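PDB 6EUA: angiopoietin-related protein 3 from Homo sapiens, which acts as a liver-derived regulator of lipid and glucose metabolism, raising plasma triglycerides by inhibiting lipoprotein lipase, and here is represented by its fibrinogen-like C-terminal domain. Local coordinates for residues E64-E67 against N68-G72; G74-D77 against G78-L82; S89-Q93 against S94-L98; E101-D104 against W105-K109; G119-E122 against T123-L127. All blocks are in the same frame, centred on the assembly; numbering follows the deposited sequence. Where two conformers were deposited one is given.

Contact 1: residues E64-E67 against N68-G72; sequences ETWE and NYKYG
An N-capped helix, 66-71 of the fibrinogen-like domain, begins where Thr65 and Glu64 reach across to Asn68. Thr65 occupies the N-cap position: its OG1 accepts a weak bond from Asn68 N at 3.5 Å, with the hydroxyl brought over the first turn by a chi1 of 42° that sets OG1 between the backbone N and the carbonyl carbon. One residue earlier, Glu64 adds a second grip on Asn68. Asn68 ND2 donates to Glu64 OE2 at 2.7 Å along an almost straight path (170° at the hydrogen), leaving in the plane of its own amide but meeting the carboxylate from above its plane. The same OE2 takes a weak bond from Thr65 N, so one carboxylate oxygen ties the residue before the helix to its first turn, which limits the rotation of the Asn68 amide.

Behind the cap the helical bonds follow, Tyr69 N to Thr65 O at 2.9 Å and Lys70 N to Trp66 O at 2.8 Å. The Tyr69 ring turns an edge to the backbone of the entry, Glu64 O lying in the ring plane 3.6 Å from CD1. Its hydroxyl bonds to Phe62 O, and Trp81 and Phe73 meet the ring edge-to-face. At the far end Gly72 leaves the helix with positive phi, a conformation in which a side chain would jam against the preceding carbonyl. Glu67 and Tyr71 lie alongside each other, heading the same way, and Glu67 OE2 lies in the plane of the Tyr71 ring, at its edge, 3.3 Å from CE2.

Contact 2: residues G74-D77 against G78-L82; sequences GRLD and GEFWL
Leu76 lays its CD2 methyl over the centre of the Phe80 ring, 3.9 Å from the centroid and only 9° off the ring normal, a CH-pi contact between two buried side chains. Phe80 CG stands between its own backbone N and carbonyl carbon (chi1 77°), which turns the ring back beside the type I turn from Arg75 to Gly78; its CB comes to 3.2 Å from Arg75 O. Were the Phe80 ring cut back to an alanine, the Leu76 methyl would probably lose the aromatic face it rests on, and a gap would open beside the turn.

Two backbone bonds close the loop. Arg75 N donates to Glu79 O at 2.8 Å, almost straight at 173°, while Gly78 N reaches Arg75 O at 3.0 Å. A water donates to both Leu76 O and Gly78 O, bridging the turn. Gly74 faces Phe80 as an antiparallel non-hydrogen-bonded pair with CA atoms just 4.0 Å apart; a CB on Gly74 would clash with Glu79 O.

The guanidinium of Arg75 leaves the turn: it forms a salt bridge with Asp42 of the second subunit and a hydrogen bond with Tyr40 of that subunit. Within the chain, this hairpin joins strands 73-74 and 80-81 at the side of strand 47-55, with Leu76 touching His38 on strand 37-44 and Leu82 packing on helix 84-91.

Contact 3: residues S89-Q93 against S94-L98; sequences SIVKQ and SNYVL
Apolar packing dominates where Val91 and Ile90, at the end of helix 84-91, meet Tyr96 in the following strand. Val91 CG2 sits over one face of the Tyr96 ring, 4.0 Å from the centroid and 16° off the normal, which makes it a CH-pi contact, displaced from the ring centre toward the rim. The two side chains slide past each other in opposite directions. CG1, placed anti to the Val91 backbone N by a chi1 of 175°, approaches CD1 of the same ring, so both methyls of the valine touch the tyrosine. Ile90 instead crosses Tyr96 at about a right angle and meets its phenol end: CG2 lies 3.8 Å from CE2 and 3.4 Å from OH.

Hydrogen bonding is carried by the backbone and one water. Ser94 N donates to Val91 O at 3.1 Å, closing a type II' beta turn from Val91 to Ser94. Lys92, with positive phi, leaves the helix at the second position of this turn. A water gives a second hydrogen to Val91 O and is also hydrogen-bonded to Ser94 OG.

A further polar link runs back to the helix: Lys92 NZ reaches Ser89 O, donating at 2.9 Å in the carbonyl plane and on a lone pair, and also bonds to Ser32 O.

The chemistry is therefore divided: the buried aliphatic groups and tyrosine ring join helix to strand, while the turn, exposed at Gln93 and Ser94, meets the polar needs of the last helical carbonyl with one amide and one water.

Contact 4: residues E101-D104 against W105-K109; sequences ELED and WKDNK
A beta hairpin with a type I turn and a G1 beta bulge, linking strands 96-104 and 109-118 of the fibrinogen-like domain, is closed by Asp104 against Asp107 and Asn108. Backbone hydrogen bonds define it. Asp104 N donates to Asn108 O at 3.1 Å, and Asp107 N returns to Asp104 O at the same length, completing the type I turn from Asp104 to Asp107; Asp107, with left-handed backbone angles, takes the bulge position. Beyond it, Glu103 and Lys109 form an antiparallel non-hydrogen-bonded pair with their side chains on one face. Two CA-H...O contacts accompany this pairing, Glu103 CA to Asn108 O at 3.3 Å and Lys109 CA to Leu102 O at 3.5 Å.

Side-chain bonding centres on the Asp104 carboxylate. A chi1 of 57° holds CG between the backbone N and the carbonyl carbon, folding the group back over the turn, where OD1 accepts from Asn108 N at 3.1 Å. The backbone N-H of Asn108 comes from above the carboxylate plane, 47° out of it. OD1 also lies 2.7 Å from Lys106 N. With an alanine in place of Asp104 the acceptor is gone, and Asn108 N is likely to be left without its mate on this side of the turn.

Charge is handled by partners beyond the turn. Glu103 and Asp107 run side by side, with carboxylate planes 74° apart. Lys212 forms a salt bridge with Asp107 OD1, and Ser213 bonds to Glu103 OE2; these partners probably ease the repulsion between the two acids, whose nearest oxygens, Glu103 OE1 and Asp107 OD1, are 4.2 Å apart.

Contact 5: residues G119-E122 against T123-L127; sequences GNHE and TNYTL
The ring of Tyr125 packs face-on against the backbone of His121, whose CA stands 3.6 Å from the ring centroid and 16° off the normal, a CH-pi contact shifted toward the ring's rim. The ring spreads under the short 3-10 segment that starts at His121, so that the hydroxyl comes to the His121 side chain at its base: CB is 3.2 Å from Tyr125 OH. Further back, Tyr125 CA makes a nearly straight CA-H...O contact with Gly119 O (169° at the hydrogen).

Thr123 OG1 donates to the backbone Asn120 O at 2.8 Å, in the carbonyl plane and on a lone pair. Tyr125 N donates to that same oxygen at 2.9 Å, but from above the plane, so two donors hold the carbonyl oxygen from different directions, with a weak third bond from Thr123 N. The torsion responsible is the Thr123 chi1 of 68°, which puts OG1 between backbone N and carbonyl carbon, within reach of Asn120 O. OG1 in turn accepts from Thr126 N at 3.2 Å, in an ST motif, making the hydroxyl a relay between the two halves of the loop. A CB on Gly119 would clash with this hydroxyl. Gly119 N closes the base of the loop by donating to Thr126 O at 2.9 Å.

Asn124 is a known glycosylation site, although no glycan is present here. The loop connects strands 109-118 and 127-134 and rests on two helices: Tyr125 OH bonds to Glu85 of helix 84-91 and to Lys70 of helix 66-71, and Asn124 packs against Trp66.

How the contacts relate
All five contacts lie within the fibrinogen-like domain and follow one another along the chain without overlap. Contacts 1 and 2 have centres about 13 Å apart and are joined by a probable hydrogen bond from Trp81 NE1 to Tyr69 O; both touch the second subunit. Contact 5 reaches contact 1, about 14 Å away between centres, through helix 66-71. Leu82 and Ile90 pack contact 2 against contact 3. Contacts 3 and 4 mark the two ends of strand 96-104, with centres about 27 Å apart on opposite sides of the chain's centre. Contacts 1, 2, 3 and 5 thus connect helices 66-71 and 84-91 to one large antiparallel sheet, while contact 4 turns the chain at that strand's far end.

Contact 1: residues E64-E67 against N68-G72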
# COMPACT_ATOMS: atom_id res chain seq x y z
N GLU A 64 7.83 -4.82 21.81
CA GLU A 64 7.51 -3.43 22.07
C GLU A 64 6.97 -3.24 23.48
O GLU A 64 6.63 -4.20 24.20
CB GLU A 64 6.50 -2.91 21.04
CG GLU A 64 7.13 -2.41 19.76
CD GLU A 64 7.84 -1.07 19.94
OE1 GLU A 64 8.54 -0.65 19.00
OE2 GLU A 64 7.70 -0.44 21.02
N THR A 65 6.90 -1.98 23.88
CA THR A 65 6.44 -1.59 25.20
C THR A 65 4.94 -1.80 25.32
O THR A 65 4.21 -1.94 24.32
CB THR A 65 6.74 -0.11 25.46
OG1 THR A 65 6.43 0.66 24.29
CG2 THR A 65 8.20 0.07 25.81
N TRP A 66 4.48 -1.77 26.57
CA TRP A 66 3.05 -1.79 26.86
C TRP A 66 2.34 -0.63 26.16
O TRP A 66 1.29 -0.83 25.53
CB TRP A 66 2.82 -1.73 28.37
CG TRP A 66 1.37 -1.72 28.76
CD1 TRP A 66 0.63 -0.62 29.10
CD2 TRP A 66 0.49 -2.84 28.85
NE1 TRP A 66 -0.67 -1.00 29.39
CE2 TRP A 66 -0.78 -2.36 29.25
CE3 TRP A 66 0.64 -4.22 28.63
CZ2 TRP A 66 -1.87 -3.19 29.43
CZ3 TRP A 66 -0.45 -5.05 28.82
CH2 TRP A 66 -1.69 -4.53 29.22
N GLU A 67 2.89 0.58 26.23
CA GLU A 67 2.21 1.71 25.61
C GLU A 67 2.03 1.47 24.11
O GLU A 67 0.94 1.67 23.57
CB GLU A 67 2.96 3.01 25.86
CG GLU A 67 2.92 3.49 27.31
CD GLU A 67 1.51 3.82 27.80
OE1 GLU A 67 0.98 3.08 28.67
OE2 GLU A 67 0.93 4.81 27.32
N ASN A 68 3.08 1.00 23.45
CA ASN A 68 3.00 0.76 22.01
C ASN A 68 2.08 -0.41 21.67
O ASN A 68 1.37 -0.35 20.66
CB ASN A 68 4.41 0.58 21.45
CG ASN A 68 5.10 1.92 21.24
OD1 ASN A 68 4.45 2.97 21.18
ND2 ASN A 68 6.43 1.90 21.18
N TYR A 69 2.06 -1.47 22.49
CA TYR A 69 1.07 -2.51 22.24
C TYR A 69 -0.35 -1.99 22.49
O TYR A 69 -1.30 -2.47 21.85
CB TYR A 69 1.36 -3.76 23.08
CG TYR A 69 2.17 -4.80 22.31
CD1 TYR A 69 3.54 -4.95 22.53
CD2 TYR A 69 1.57 -5.62 21.34
CE1 TYR A 69 4.29 -5.87 21.82
CE2 TYR A 69 2.32 -6.56 20.63
CZ TYR A 69 3.68 -6.67 20.87
OH TYR A 69 4.44 -7.60 20.18
N LYS A 70 -0.50 -0.98 23.34
CA LYS A 70 -1.82 -0.40 23.56
C LYS A 70 -2.26 0.50 22.40
O LYS A 70 -3.43 0.45 21.99
CB LYS A 70 -1.83 0.35 24.89
CG LYS A 70 -3.03 1.25 25.11
CD LYS A 70 -2.77 2.19 26.29
CE LYS A 70 -3.29 1.61 27.58
NZ LYS A 70 -4.75 1.91 27.76
N TYR A 71 -1.37 1.31 21.84
CA TYR A 71 -1.77 2.31 20.85
C TYR A 71 -1.43 1.94 19.41
O TYR A 71 -1.96 2.59 18.49
CB TYR A 71 -1.14 3.67 21.19
CG TYR A 71 -1.63 4.23 22.51
CD1 TYR A 71 -2.97 4.55 22.70
CD2 TYR A 71 -0.77 4.40 23.58
CE1 TYR A 71 -3.43 5.06 23.91
CE2 TYR A 71 -1.21 4.90 24.80
CZ TYR A 71 -2.54 5.23 24.96
OH TYR A 71 -2.99 5.73 26.16
N GLY A 72 -0.60 0.94 19.17
CA GLY A 72 -0.28 0.48 17.83
C GLY A 72 1.18 0.72 17.49
O GLY A 72 1.82 1.65 17.99

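Contact 2: residues G74-D77 against G78-L82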
# COMPACT_ATOMS: atom_id res chain seq x y z
N GLY A 74 4.10 -0.23 13.89
CA GLY A 74 4.39 -0.85 12.61
C GLY A 74 3.93 -0.01 11.43
O GLY A 74 3.84 1.22 11.50
N ARG A 75 3.65 -0.71 10.33
CA ARG A 75 3.15 -0.08 9.10
C ARG A 75 1.90 -0.80 8.65
O ARG A 75 1.88 -2.04 8.55
CB ARG A 75 4.19 -0.12 7.97
CG ARG A 75 5.61 -0.38 8.40
CD ARG A 75 6.58 -0.27 7.23
NE ARG A 75 7.11 1.09 7.10
CZ ARG A 75 8.08 1.60 7.85
NH1 ARG A 75 8.64 0.86 8.81
NH2 ARG A 75 8.49 2.85 7.66
N LEU A 76 0.85 -0.04 8.34
CA LEU A 76 -0.41 -0.67 7.95
C LEU A 76 -0.29 -1.37 6.60
O LEU A 76 -1.05 -2.31 6.33
CB LEU A 76 -1.54 0.36 7.91
CG LEU A 76 -2.19 0.72 9.24
CD1 LEU A 76 -3.16 1.89 9.07
CD2 LEU A 76 -2.89 -0.49 9.88
N ASP A 77 0.63 -0.93 5.75
CA ASP A 77 0.90 -1.57 4.47
C ASP A 77 1.91 -2.71 4.59
O ASP A 77 2.31 -3.29 3.57
CB ASP A 77 1.41 -0.54 3.45
CG ASP A 77 2.63 0.23 3.96
OD1 ASP A 77 2.67 0.57 5.16
OD2 ASP A 77 3.55 0.52 3.15
N GLY A 78 2.33 -3.04 5.81
CA GLY A 78 3.29 -4.10 6.02
C GLY A 78 3.05 -4.83 7.33
O GLY A 78 1.94 -5.27 7.62
N GLU A 79 4.09 -4.95 8.15
CA GLU A 79 3.96 -5.59 9.44
C GLU A 79 3.52 -4.57 10.48
O GLU A 79 4.10 -3.48 10.57
CB GLU A 79 5.28 -6.24 9.86
CG GLU A 79 5.89 -7.18 8.85
CD GLU A 79 7.08 -7.92 9.44
OE1 GLU A 79 7.99 -7.24 9.97
OE2 GLU A 79 7.09 -9.17 9.44
N PHE A 80 2.51 -4.92 11.27
CA PHE A 80 1.95 -3.97 12.22
C PHE A 80 1.17 -4.71 13.30
O PHE A 80 0.79 -5.88 13.15
CB PHE A 80 1.02 -2.95 11.54
CG PHE A 80 -0.32 -3.51 11.20
CD1 PHE A 80 -0.54 -4.14 9.99
CD2 PHE A 80 -1.37 -3.43 12.12
CE1 PHE A 80 -1.78 -4.68 9.68
CE2 PHE A 80 -2.61 -3.97 11.82
CZ PHE A 80 -2.82 -4.59 10.60
N TRP A 81 0.88 -3.97 14.36
CA TRP A 81 -0.04 -4.36 15.43
C TRP A 81 -1.00 -3.21 15.64
O TRP A 81 -0.57 -2.08 15.87
CB TRP A 81 0.73 -4.66 16.71
CG TRP A 81 -0.17 -4.81 17.90
CD1 TRP A 81 -0.44 -3.88 18.85
CD2 TRP A 81 -0.90 -5.98 18.25
NE1 TRP A 81 -1.30 -4.40 19.78
CE2 TRP A 81 -1.60 -5.69 19.44
CE3 TRP A 81 -1.04 -7.25 17.68
CZ2 TRP A 81 -2.41 -6.63 20.08
CZ3 TRP A 81 -1.86 -8.17 18.31
CH2 TRP A 81 -2.53 -7.85 19.50
N LEU A 82 -2.30 -3.47 15.53
CA LEU A 82 -3.25 -2.36 15.45
C LEU A 82 -3.26 -1.53 16.73
O LEU A 82 -3.37 -0.29 16.67
CB LEU A 82 -4.64 -2.88 15.13
CG LEU A 82 -5.69 -1.76 15.02
CD1 LEU A 82 -5.33 -0.78 13.89
CD2 LEU A 82 -7.07 -2.36 14.80
O HOH W 1 -0.68 -5.12 6.18

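Contact 3: residues S89-Q93 against S94-L98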
# COMPACT_ATOMS: atom_id res chain seq x y z
N SER A 89 -11.83 -0.74 21.03
CA SER A 89 -12.81 0.21 20.50
C SER A 89 -13.71 -0.46 19.47
O SER A 89 -14.91 -0.15 19.38
CB SER A 89 -12.08 1.39 19.86
OG SER A 89 -11.67 2.30 20.85
N ILE A 90 -13.16 -1.36 18.67
CA ILE A 90 -13.98 -2.10 17.72
C ILE A 90 -14.87 -3.10 18.45
O ILE A 90 -16.10 -3.11 18.27
CB ILE A 90 -13.08 -2.78 16.68
CG1 ILE A 90 -12.31 -1.71 15.89
CG2 ILE A 90 -13.90 -3.70 15.78
CD1 ILE A 90 -11.14 -2.24 15.06
N VAL A 91 -14.28 -3.93 19.31
CA VAL A 91 -15.02 -5.06 19.86
C VAL A 91 -15.93 -4.63 21.01
O VAL A 91 -17.13 -4.92 21.02
CB VAL A 91 -14.04 -6.17 20.30
CG1 VAL A 91 -14.79 -7.31 21.00
CG2 VAL A 91 -13.29 -6.70 19.08
N LYS A 92 -15.38 -3.93 22.00
CA LYS A 92 -16.14 -3.45 23.18
C LYS A 92 -16.74 -4.67 23.88
O LYS A 92 -15.98 -5.58 24.24
CB LYS A 92 -17.12 -2.38 22.77
CG LYS A 92 -16.50 -0.99 22.78
CD LYS A 92 -17.48 0.08 22.31
CE LYS A 92 -16.72 1.32 21.89
NZ LYS A 92 -16.91 1.61 20.45
N GLN A 93 -18.06 -4.73 24.10
CA GLN A 93 -18.70 -5.81 24.83
C GLN A 93 -19.27 -6.89 23.91
O GLN A 93 -19.96 -7.80 24.39
CB GLN A 93 -19.82 -5.27 25.73
CG GLN A 93 -19.42 -4.12 26.65
CD GLN A 93 -20.63 -3.41 27.29
OE1 GLN A 93 -21.74 -3.95 27.33
NE2 GLN A 93 -20.40 -2.21 27.81
N SER A 94 -19.00 -6.81 22.62
CA SER A 94 -19.62 -7.69 21.64
C SER A 94 -18.87 -9.02 21.52
O SER A 94 -17.66 -9.11 21.77
CB SER A 94 -19.69 -7.01 20.27
OG SER A 94 -20.47 -5.82 20.32
N ASN A 95 -19.61 -10.06 21.15
CA ASN A 95 -18.99 -11.33 20.78
C ASN A 95 -18.47 -11.18 19.34
O ASN A 95 -19.25 -10.87 18.43
CB ASN A 95 -20.02 -12.45 20.91
CG ASN A 95 -19.49 -13.82 20.51
OD1 ASN A 95 -18.30 -14.13 20.71
ND2 ASN A 95 -20.36 -14.65 19.97
N TYR A 96 -17.17 -11.34 19.15
CA TYR A 96 -16.54 -11.22 17.83
C TYR A 96 -15.89 -12.55 17.45
O TYR A 96 -15.71 -13.45 18.28
CB TYR A 96 -15.47 -10.11 17.81
CG TYR A 96 -15.87 -8.80 17.14
CD1 TYR A 96 -16.92 -8.04 17.64
CD2 TYR A 96 -15.18 -8.31 16.04
CE1 TYR A 96 -17.27 -6.85 17.06
CE2 TYR A 96 -15.52 -7.09 15.44
CZ TYR A 96 -16.59 -6.37 15.97
OH TYR A 96 -16.98 -5.17 15.41
N VAL A 97 -15.51 -12.64 16.18
CA VAL A 97 -14.89 -13.83 15.60
C VAL A 97 -13.44 -13.49 15.29
O VAL A 97 -13.17 -12.48 14.62
CB VAL A 97 -15.63 -14.29 14.33
CG1 VAL A 97 -14.89 -15.43 13.62
CG2 VAL A 97 -17.08 -14.65 14.67
N LEU A 98 -12.51 -14.32 15.76
CA LEU A 98 -11.09 -14.13 15.47
C LEU A 98 -10.61 -15.21 14.51
O LEU A 98 -10.82 -16.40 14.77
CB LEU A 98 -10.25 -14.14 16.75
CG LEU A 98 -8.72 -14.25 16.55
CD1 LEU A 98 -8.12 -12.91 16.17
CD2 LEU A 98 -8.02 -14.82 17.80
O HOH W 2 -19.22 -3.28 19.42

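Contact 4: residues E101-D104 against W105-K109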
# COMPACT_ATOMS: atom_id res chain seq x y z
N GLU A 101 -4.43 -16.75 10.59
CA GLU A 101 -3.92 -17.32 9.35
C GLU A 101 -2.42 -17.44 9.49
O GLU A 101 -1.73 -16.45 9.77
CB GLU A 101 -4.28 -16.45 8.15
CG GLU A 101 -5.72 -16.57 7.71
CD GLU A 101 -5.96 -15.98 6.33
OE1 GLU A 101 -5.06 -15.29 5.81
OE2 GLU A 101 -7.06 -16.20 5.78
N LEU A 102 -1.92 -18.65 9.34
CA LEU A 102 -0.50 -18.91 9.39
C LEU A 102 -0.06 -19.44 8.04
O LEU A 102 -0.80 -20.19 7.38
CB LEU A 102 -0.16 -19.91 10.51
CG LEU A 102 -0.81 -19.71 11.88
CD1 LEU A 102 -0.64 -20.98 12.72
CD2 LEU A 102 -0.20 -18.52 12.60
N GLU A 103 1.13 -19.06 7.62
CA GLU A 103 1.75 -19.62 6.44
C GLU A 103 3.13 -20.11 6.86
O GLU A 103 3.87 -19.39 7.52
CB GLU A 103 1.84 -18.57 5.32
CG GLU A 103 2.96 -18.77 4.33
CD GLU A 103 2.97 -17.73 3.23
OE1 GLU A 103 2.19 -17.88 2.26
OE2 GLU A 103 3.74 -16.75 3.33
N ASP A 104 3.44 -21.36 6.53
CA ASP A 104 4.71 -21.94 6.94
C ASP A 104 5.77 -21.60 5.90
O ASP A 104 5.52 -20.86 4.94
CB ASP A 104 4.56 -23.44 7.18
CG ASP A 104 4.03 -24.17 5.96
OD1 ASP A 104 4.71 -24.16 4.91
OD2 ASP A 104 2.94 -24.78 6.07
N TRP A 105 6.99 -22.12 6.08
CA TRP A 105 8.05 -21.87 5.11
C TRP A 105 7.85 -22.63 3.81
O TRP A 105 8.31 -22.17 2.76
CB TRP A 105 9.42 -22.18 5.74
CG TRP A 105 9.68 -21.24 6.87
CD1 TRP A 105 9.29 -21.39 8.16
CD2 TRP A 105 10.34 -19.96 6.79
NE1 TRP A 105 9.68 -20.30 8.91
CE2 TRP A 105 10.32 -19.41 8.09
CE3 TRP A 105 10.95 -19.24 5.76
CZ2 TRP A 105 10.89 -18.17 8.38
CZ3 TRP A 105 11.52 -18.01 6.05
CH2 TRP A 105 11.48 -17.48 7.36
N LYS A 106 7.14 -23.76 3.84
CA LYS A 106 6.76 -24.46 2.62
C LYS A 106 5.58 -23.79 1.92
O LYS A 106 5.06 -24.35 0.95
CB LYS A 106 6.41 -25.92 2.93
CG LYS A 106 7.39 -26.65 3.86
CD LYS A 106 8.85 -26.45 3.45
CE LYS A 106 9.80 -26.68 4.62
NZ LYS A 106 11.13 -27.22 4.17
N ASP A 107 5.13 -22.64 2.43
CA ASP A 107 4.06 -21.83 1.86
C ASP A 107 2.69 -22.48 1.95
O ASP A 107 1.76 -22.06 1.25
CB ASP A 107 4.37 -21.44 0.42
CG ASP A 107 5.64 -20.63 0.30
OD1 ASP A 107 5.78 -19.65 1.06
OD2 ASP A 107 6.50 -20.99 -0.53
N ASN A 108 2.52 -23.49 2.80
CA ASN A 108 1.19 -23.99 3.08
C ASN A 108 0.45 -23.03 4.01
O ASN A 108 1.05 -22.41 4.89
CB ASN A 108 1.24 -25.37 3.73
CG ASN A 108 1.90 -26.42 2.86
OD1 ASN A 108 2.69 -26.10 1.96
ND2 ASN A 108 1.58 -27.68 3.13
N LYS A 109 -0.86 -22.91 3.80
CA LYS A 109 -1.70 -22.00 4.56
C LYS A 109 -2.54 -22.77 5.56
O LYS A 109 -3.22 -23.73 5.19
CB LYS A 109 -2.60 -21.19 3.63
CG LYS A 109 -1.85 -20.24 2.72
CD LYS A 109 -2.77 -19.18 2.13
CE LYS A 109 -3.54 -19.71 0.92
NZ LYS A 109 -4.75 -20.51 1.29

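Contact 5: residues G119-E122 against T123-L127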
# COMPACT_ATOMS: atom_id res chain seq x y z
N GLY A 119 -11.84 -7.93 27.28
CA GLY A 119 -12.01 -6.94 28.33
C GLY A 119 -11.20 -5.68 28.05
O GLY A 119 -10.36 -5.64 27.16
N ASN A 120 -11.48 -4.64 28.83
CA ASN A 120 -10.84 -3.35 28.62
C ASN A 120 -9.45 -3.34 29.25
O ASN A 120 -8.97 -4.34 29.79
CB ASN A 120 -11.71 -2.24 29.20
CG ASN A 120 -12.15 -2.53 30.62
OD1 ASN A 120 -11.42 -3.14 31.40
ND2 ASN A 120 -13.35 -2.11 30.96
N HIS A 121 -8.80 -2.17 29.19
CA HIS A 121 -7.45 -2.04 29.75
C HIS A 121 -7.42 -2.34 31.24
O HIS A 121 -6.40 -2.81 31.76
CB HIS A 121 -6.88 -0.65 29.48
CG HIS A 121 -7.53 0.44 30.28
ND1 HIS A 121 -8.66 1.11 29.86
CD2 HIS A 121 -7.23 0.95 31.49
CE1 HIS A 121 -9.01 2.00 30.76
NE2 HIS A 121 -8.16 1.93 31.77
N GLU A 122 -8.54 -2.10 31.94
CA GLU A 122 -8.59 -2.38 33.38
C GLU A 122 -8.42 -3.87 33.68
O GLU A 122 -7.87 -4.22 34.74
CB GLU A 122 -9.91 -1.88 33.96
CG GLU A 122 -9.94 -0.40 34.26
CD GLU A 122 -11.35 0.14 34.37
OE1 GLU A 122 -12.02 0.27 33.32
OE2 GLU A 122 -11.80 0.41 35.51
N THR A 123 -8.88 -4.75 32.80
CA THR A 123 -8.63 -6.18 32.91
C THR A 123 -7.31 -6.60 32.26
O THR A 123 -7.07 -7.80 32.10
CB THR A 123 -9.77 -6.99 32.29
OG1 THR A 123 -9.77 -6.80 30.86
CG2 THR A 123 -11.13 -6.57 32.86
N ASN A 124 -6.45 -5.64 31.91
CA ASN A 124 -5.28 -5.91 31.08
C ASN A 124 -5.69 -6.62 29.79
O ASN A 124 -5.03 -7.56 29.33
CB ASN A 124 -4.22 -6.73 31.83
CG ASN A 124 -3.52 -5.93 32.91
OD1 ASN A 124 -3.19 -4.75 32.72
ND2 ASN A 124 -3.29 -6.56 34.06
N TYR A 125 -6.82 -6.18 29.22
CA TYR A 125 -7.30 -6.65 27.92
C TYR A 125 -7.46 -8.17 27.89
O TYR A 125 -6.96 -8.86 26.99
CB TYR A 125 -6.37 -6.16 26.80
CG TYR A 125 -6.33 -4.65 26.69
CD1 TYR A 125 -7.44 -3.95 26.25
CD2 TYR A 125 -5.19 -3.93 27.04
CE1 TYR A 125 -7.42 -2.58 26.14
CE2 TYR A 125 -5.17 -2.54 26.94
CZ TYR A 125 -6.29 -1.87 26.49
OH TYR A 125 -6.31 -0.49 26.37
N THR A 126 -8.19 -8.69 28.88
CA THR A 126 -8.30 -10.14 29.04
C THR A 126 -9.09 -10.76 27.89
O THR A 126 -10.19 -10.29 27.55
CB THR A 126 -8.95 -10.47 30.37
OG1 THR A 126 -8.12 -9.95 31.42
CG2 THR A 126 -9.08 -11.97 30.54
N LEU A 127 -8.53 -11.81 27.29
CA LEU A 127 -9.09 -12.46 26.12
C LEU A 127 -9.65 -13.82 26.50
O LEU A 127 -9.01 -14.59 27.22
CB LEU A 127 -8.02 -12.63 25.05
CG LEU A 127 -8.48 -13.19 23.71
CD1 LEU A 127 -9.23 -12.09 22.98
CD2 LEU A 127 -7.27 -13.65 22.91